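Local coordinates for ABC-type transport system, sugar-family extracellular solute-binding protein (Peptoclostridium difficile 630, PDB 6HNI), which binds tyrosine, probably for uptake by an ABC transporter, and is a lipoprotein with adhesive properties, at residues 86-100 against 107-121. The protein carries 1 engineered substitution. Numbering follows the deposited sequence.
With TYR (tyrosine), chain B.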
loop_
_atom_site.group_PDB
_atom_site.type_symbol
_atom_site.label_atom_id
_atom_site.label_comp_id
_atom_site.label_asym_id
_atom_site.label_seq_id
_atom_site.Cartn_x
_atom_site.Cartn_y
_atom_site.Cartn_z
ATOM N N ASP A 86 -22.412 -4.766 10.350
ATOM C CA ASP A 86 -22.617 -3.358 10.666
ATOM C C ASP A 86 -21.604 -2.401 10.040
ATOM O O ASP A 86 -21.890 -1.241 9.798
ATOM C CB ASP A 86 -22.609 -3.208 12.197
ATOM C CG ASP A 86 -23.748 -3.965 12.877
ATOM O OD1 ASP A 86 -24.867 -3.501 12.654
ATOM O OD2 ASP A 86 -23.481 -5.026 13.532
ATOM N N LEU A 87 -20.421 -2.948 9.738
ATOM C CA LEU A 87 -19.309 -2.168 9.193
ATOM C C LEU A 87 -18.387 -3.159 8.494
ATOM O O LEU A 87 -18.121 -4.234 8.987
ATOM C CB LEU A 87 -18.541 -1.479 10.331
ATOM C CG LEU A 87 -17.200 -0.816 9.976
ATOM C CD1 LEU A 87 -17.455 0.367 9.113
ATOM C CD2 LEU A 87 -16.480 -0.374 11.254
ATOM N N ILE A 88 -17.871 -2.703 7.343
ATOM C CA ILE A 88 -16.796 -3.434 6.617
ATOM C C ILE A 88 -15.529 -2.594 6.574
ATOM O O ILE A 88 -15.608 -1.418 6.262
ATOM C CB ILE A 88 -17.267 -3.741 5.202
ATOM C CG1 ILE A 88 -18.414 -4.737 5.222
ATOM C CG2 ILE A 88 -16.091 -4.341 4.367
ATOM C CD1 ILE A 88 -19.160 -4.859 3.909
ATOM N N PHE A 89 -14.444 -3.176 7.026
ATOM C CA PHE A 89 -13.131 -2.537 6.937
ATOM C C PHE A 89 -12.371 -3.275 5.799
ATOM O O PHE A 89 -12.129 -4.465 5.884
ATOM C CB PHE A 89 -12.403 -2.712 8.268
ATOM C CG PHE A 89 -10.966 -2.232 8.309
ATOM C CD1 PHE A 89 -10.562 -1.046 7.692
ATOM C CD2 PHE A 89 -10.039 -2.955 9.010
ATOM C CE1 PHE A 89 -9.197 -0.669 7.738
ATOM C CE2 PHE A 89 -8.709 -2.567 9.080
ATOM C CZ PHE A 89 -8.327 -1.398 8.453
ATOM N N ALA A 90 -12.051 -2.467 4.788
ATOM C CA ALA A 90 -11.399 -3.032 3.537
ATOM C C ALA A 90 -9.977 -2.482 3.424
ATOM O O ALA A 90 -9.738 -1.267 3.428
ATOM C CB ALA A 90 -12.244 -2.684 2.304
ATOM N N ILE A 91 -9.035 -3.429 3.243
ATOM C CA ILE A 91 -7.636 -3.128 3.253
ATOM C C ILE A 91 -7.119 -3.454 1.844
ATOM O O ILE A 91 -7.032 -4.628 1.500
ATOM C CB ILE A 91 -6.876 -3.956 4.309
ATOM C CG1 ILE A 91 -7.460 -3.710 5.733
ATOM C CG2 ILE A 91 -5.389 -3.699 4.269
ATOM C CD1 ILE A 91 -6.892 -4.706 6.701
ATOM N N SER A 92 -6.742 -2.366 1.163
ATOM C CA SER A 92 -6.261 -2.317 -0.265
ATOM C C SER A 92 -7.367 -1.932 -1.206
ATOM O O SER A 92 -8.561 -2.171 -0.998
ATOM C CB SER A 92 -5.611 -3.623 -0.743
ATOM O OG SER A 92 -6.590 -4.551 -1.168
ATOM N N THR A 93 -6.925 -1.452 -2.409
ATOM C CA THR A 93 -7.834 -1.069 -3.460
ATOM C C THR A 93 -8.704 -2.235 -3.930
ATOM O O THR A 93 -9.903 -2.094 -4.053
ATOM C CB THR A 93 -7.132 -0.308 -4.592
ATOM O OG1 THR A 93 -6.599 0.906 -4.104
ATOM C CG2 THR A 93 -8.058 -0.026 -5.746
ATOM N N PRO A 94 -8.087 -3.375 -4.327
ATOM C CA PRO A 94 -8.940 -4.494 -4.741
ATOM C C PRO A 94 -9.994 -4.945 -3.711
ATOM O O PRO A 94 -11.158 -5.218 -4.082
ATOM C CB PRO A 94 -7.929 -5.600 -5.113
ATOM C CG PRO A 94 -6.656 -4.866 -5.385
ATOM C CD PRO A 94 -6.669 -3.723 -4.393
ATOM N N SER A 95 -9.591 -4.987 -2.438
ATOM C CA SER A 95 -10.561 -5.407 -1.429
ATOM C C SER A 95 -11.697 -4.384 -1.244
ATOM O O SER A 95 -12.849 -4.768 -1.110
ATOM C CB SER A 95 -9.810 -5.625 -0.122
ATOM O OG SER A 95 -8.799 -6.634 -0.202
ATOM N N ALA A 96 -11.334 -3.103 -1.313
ATOM C CA ALA A 96 -12.303 -2.018 -1.225
ATOM C C ALA A 96 -13.263 -1.967 -2.382
ATOM O O ALA A 96 -14.446 -1.733 -2.244
ATOM C CB ALA A 96 -11.596 -0.698 -1.035
ATOM N N GLN A 97 -12.703 -2.150 -3.602
ATOM C CA GLN A 97 -13.555 -2.156 -4.782
ATOM C C GLN A 97 -14.577 -3.291 -4.741
ATOM O O GLN A 97 -15.754 -3.083 -5.095
ATOM C CB GLN A 97 -12.728 -2.223 -6.091
ATOM C CG GLN A 97 -12.014 -0.941 -6.347
ATOM C CD GLN A 97 -11.220 -1.011 -7.659
ATOM O OE1 GLN A 97 -10.417 -1.942 -7.842
ATOM N NE2 GLN A 97 -11.381 0.009 -8.493
ATOM N N ALA A 98 -14.132 -4.451 -4.280
ATOM C CA ALA A 98 -15.038 -5.576 -4.124
ATOM C C ALA A 98 -16.166 -5.292 -3.091
ATOM O O ALA A 98 -17.291 -5.618 -3.326
ATOM C CB ALA A 98 -14.296 -6.821 -3.751
ATOM N N ALA A 99 -15.770 -4.728 -1.943
ATOM C CA ALA A 99 -16.737 -4.386 -0.874
ATOM C C ALA A 99 -17.777 -3.408 -1.440
ATOM O O ALA A 99 -18.978 -3.601 -1.270
ATOM C CB ALA A 99 -15.988 -3.790 0.285
ATOM N N PHE A 100 -17.316 -2.387 -2.175
ATOM C CA PHE A 100 -18.208 -1.410 -2.763
ATOM C C PHE A 100 -19.151 -2.010 -3.818
ATOM O O PHE A 100 -20.337 -1.651 -3.896
ATOM C CB PHE A 100 -17.412 -0.198 -3.250
ATOM C CG PHE A 100 -18.240 0.958 -3.778
ATOM C CD1 PHE A 100 -19.166 1.625 -2.950
ATOM C CD2 PHE A 100 -18.086 1.414 -5.078
ATOM C CE1 PHE A 100 -19.885 2.706 -3.437
ATOM C CE2 PHE A 100 -18.784 2.498 -5.548
ATOM C CZ PHE A 100 -19.679 3.158 -4.730
ATOM N N PRO A 107 -21.749 0.650 5.746
ATOM C CA PRO A 107 -20.604 1.529 5.689
ATOM C C PRO A 107 -19.322 0.735 5.491
ATOM O O PRO A 107 -19.108 -0.293 6.136
ATOM C CB PRO A 107 -20.606 2.266 7.044
ATOM C CG PRO A 107 -21.448 1.430 7.872
ATOM C CD PRO A 107 -22.466 0.775 7.075
ATOM N N ILE A 108 -18.477 1.270 4.593
ATOM C CA ILE A 108 -17.190 0.687 4.297
ATOM C C ILE A 108 -16.120 1.688 4.677
ATOM O O ILE A 108 -16.155 2.826 4.202
ATOM C CB ILE A 108 -17.090 0.335 2.813
ATOM C CG1 ILE A 108 -18.155 -0.693 2.396
ATOM C CG2 ILE A 108 -15.667 -0.133 2.519
ATOM C CD1 ILE A 108 -18.327 -0.737 0.857
ATOM N N LEU A 109 -15.193 1.275 5.521
ATOM C CA LEU A 109 -14.022 2.084 5.829
ATOM C C LEU A 109 -12.856 1.404 5.124
ATOM O O LEU A 109 -12.610 0.244 5.321
ATOM C CB LEU A 109 -13.757 2.177 7.333
ATOM C CG LEU A 109 -14.709 3.173 8.050
ATOM C CD1 LEU A 109 -14.358 3.063 9.480
ATOM C CD2 LEU A 109 -14.512 4.598 7.597
ATOM N N ILE A 110 -12.132 2.221 4.379
ATOM C CA ILE A 110 -10.961 1.726 3.602
ATOM C C ILE A 110 -9.695 2.173 4.269
ATOM O O ILE A 110 -9.619 3.180 4.990
ATOM C CB ILE A 110 -11.033 2.262 2.137
ATOM C CG1 ILE A 110 -10.780 3.729 2.042
ATOM C CG2 ILE A 110 -12.332 1.833 1.517
ATOM C CD1 ILE A 110 -10.876 4.386 0.667
ATOM N N THR A 111 -8.600 1.475 3.938
ATOM C CA THR A 111 -7.269 1.937 4.219
ATOM C C THR A 111 -6.350 1.335 3.105
ATOM O O THR A 111 -6.779 0.398 2.379
ATOM C CB THR A 111 -6.707 1.510 5.560
ATOM O OG1 THR A 111 -5.490 2.246 5.861
ATOM C CG2 THR A 111 -6.497 0.029 5.708
ATOM N N ALA A 112 -5.157 1.909 3.022
ATOM C CA ALA A 112 -4.126 1.413 2.009
ATOM C C ALA A 112 -4.716 1.481 0.635
ATOM O O ALA A 112 -4.388 0.587 -0.178
ATOM C CB ALA A 112 -3.681 0.039 2.370
ATOM N N VAL A 113 -5.471 2.508 0.330
ATOM C CA VAL A 113 -6.011 2.787 -0.998
ATOM C C VAL A 113 -5.342 4.034 -1.496
ATOM O O VAL A 113 -5.447 5.105 -0.949
ATOM C CB VAL A 113 -7.533 2.962 -0.980
ATOM C CG1 VAL A 113 -8.088 3.476 -2.303
ATOM C CG2 VAL A 113 -8.182 1.677 -0.569
ATOM N N SER A 114 -4.601 3.914 -2.643
ATOM C CA SER A 114 -3.799 5.017 -3.092
ATOM C C SER A 114 -4.596 6.197 -3.570
ATOM O O SER A 114 -4.226 7.342 -3.314
ATOM C CB SER A 114 -2.852 4.578 -4.255
ATOM O OG SER A 114 -1.994 3.554 -3.875
ATOM N N ASP A 115 -5.652 5.918 -4.320
ATOM C CA ASP A 115 -6.449 6.934 -5.042
ATOM C C ASP A 115 -7.899 6.485 -5.024
ATOM O O ASP A 115 -8.407 5.803 -5.888
ATOM C CB ASP A 115 -5.941 7.151 -6.468
ATOM C CG ASP A 115 -6.466 8.470 -7.102
ATOM O OD1 ASP A 115 -7.669 8.833 -6.914
ATOM O OD2 ASP A 115 -5.672 9.092 -7.852
ATOM N N PRO A 116 -8.624 6.871 -3.922
ATOM C CA PRO A 116 -9.987 6.466 -3.811
ATOM C C PRO A 116 -10.926 6.959 -4.882
ATOM O O PRO A 116 -11.854 6.262 -5.257
ATOM C CB PRO A 116 -10.395 7.050 -2.429
ATOM C CG PRO A 116 -9.130 7.130 -1.683
ATOM C CD PRO A 116 -8.084 7.449 -2.684
ATOM N N VAL A 117 -10.677 8.148 -5.399
ATOM C CA VAL A 117 -11.487 8.686 -6.496
ATOM C C VAL A 117 -11.269 7.891 -7.803
ATOM O O VAL A 117 -12.188 7.468 -8.462
ATOM C CB VAL A 117 -11.197 10.182 -6.711
ATOM C CG1 VAL A 117 -11.895 10.692 -7.959
ATOM C CG2 VAL A 117 -11.628 10.986 -5.491
ATOM N N ALA A 118 -10.019 7.628 -8.101
ATOM C CA ALA A 118 -9.737 6.869 -9.340
ATOM C C ALA A 118 -10.246 5.438 -9.292
ATOM O O ALA A 118 -10.567 4.824 -10.321
ATOM C CB ALA A 118 -8.224 6.873 -9.669
ATOM N N ALA A 119 -10.320 4.899 -8.075
ATOM C CA ALA A 119 -10.862 3.571 -7.850
ATOM C C ALA A 119 -12.389 3.540 -7.858
ATOM O O ALA A 119 -12.968 2.455 -7.760
ATOM C CB ALA A 119 -10.348 2.994 -6.546
ATOM N N GLY A 120 -13.032 4.698 -7.985
ATOM C CA GLY A 120 -14.496 4.756 -8.073
ATOM C C GLY A 120 -15.230 4.661 -6.736
ATOM O O GLY A 120 -16.419 4.437 -6.736
ATOM N N LEU A 121 -14.498 4.809 -5.641
ATOM C CA LEU A 121 -15.091 4.578 -4.275
ATOM C C LEU A 121 -15.775 5.784 -3.695
ATOM O O LEU A 121 -16.673 5.595 -2.852
ATOM C CB LEU A 121 -13.975 4.151 -3.380
ATOM C CG LEU A 121 -13.261 2.810 -3.745
ATOM C CD1 LEU A 121 -12.000 2.608 -2.950
ATOM C CD2 LEU A 121 -14.192 1.612 -3.596
HETATM N N TYR B . -1.698 1.224 -2.222
HETATM C CA TYR B . -2.158 -0.159 -2.439
HETATM C C TYR B . -3.611 -0.147 -2.887
HETATM O O TYR B . -4.204 -1.217 -2.963
HETATM C CB TYR B . -1.837 -1.090 -1.252
HETATM C CG TYR B . -0.370 -1.279 -1.047
HETATM C CD1 TYR B . 0.392 -1.981 -2.027
HETATM C CD2 TYR B . 0.323 -0.757 0.003
HETATM C CE1 TYR B . 1.751 -2.092 -1.893
HETATM C CE2 TYR B . 1.688 -0.862 0.153
HETATM C CZ TYR B . 2.431 -1.549 -0.836
HETATM O OH TYR B . 3.802 -1.658 -0.710
HETATM O OXT TYR B . -4.128 0.888 -3.254
HETATM O O HOH W 1 -6.479 3.338 -5.648
#
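Pro107 opens the pairing by accepting a hydrogen bond from Ile88 N at its carbonyl O (3.0 Å); proline has no N-H to give, but the pairing asks its carbonyl alone for a bond, and its ring packs on Asp86 O. Ile108, beta-branched and so at ease in a strand, reaches under helix 93-102: with CG1 beside its backbone N (chi1 -61°), CD1 lies against Ala99 CB at 3.9 Å. Leu109 bonds through both backbone atoms, N to Ile88 O and O to Ala90 N, while its greasy CG meets Leu87 CD1 on the other face, which helix 258-273 covers. Ile110 sets CG2 on Ala96 CB (3.7 Å), the small alanine letting helix and sheet come close. Thr111 turns its methyl CG2 obliquely to the Phe89 ring, 3.4 Å from CE1, and its OG1 bonds to Thr135. The backbone bends sharply at Ala112, with positive phi, and Ser114 N and Thr93 OG1 both grip OXT of the bound tyrosine, whose O takes a nearly straight bond from Thr93 N (176°). Ser114 OG accepts a hydrogen bond from the ligand's amino N; such small hydroxyls suit its charged groups. Beyond the Asx motif of Asp115, Gln97's long side chain brings NE2 to Ala119 O (3.0 Å), in its amide plane. Branched Leu121 wedges CD1 against Ala96 and CD2 against Phe100 CB. This is a parallel beta-alpha-beta unit of a periplasmic-binding-protein fold, its strand ends and helix N-terminus holding the ligand's carboxylate.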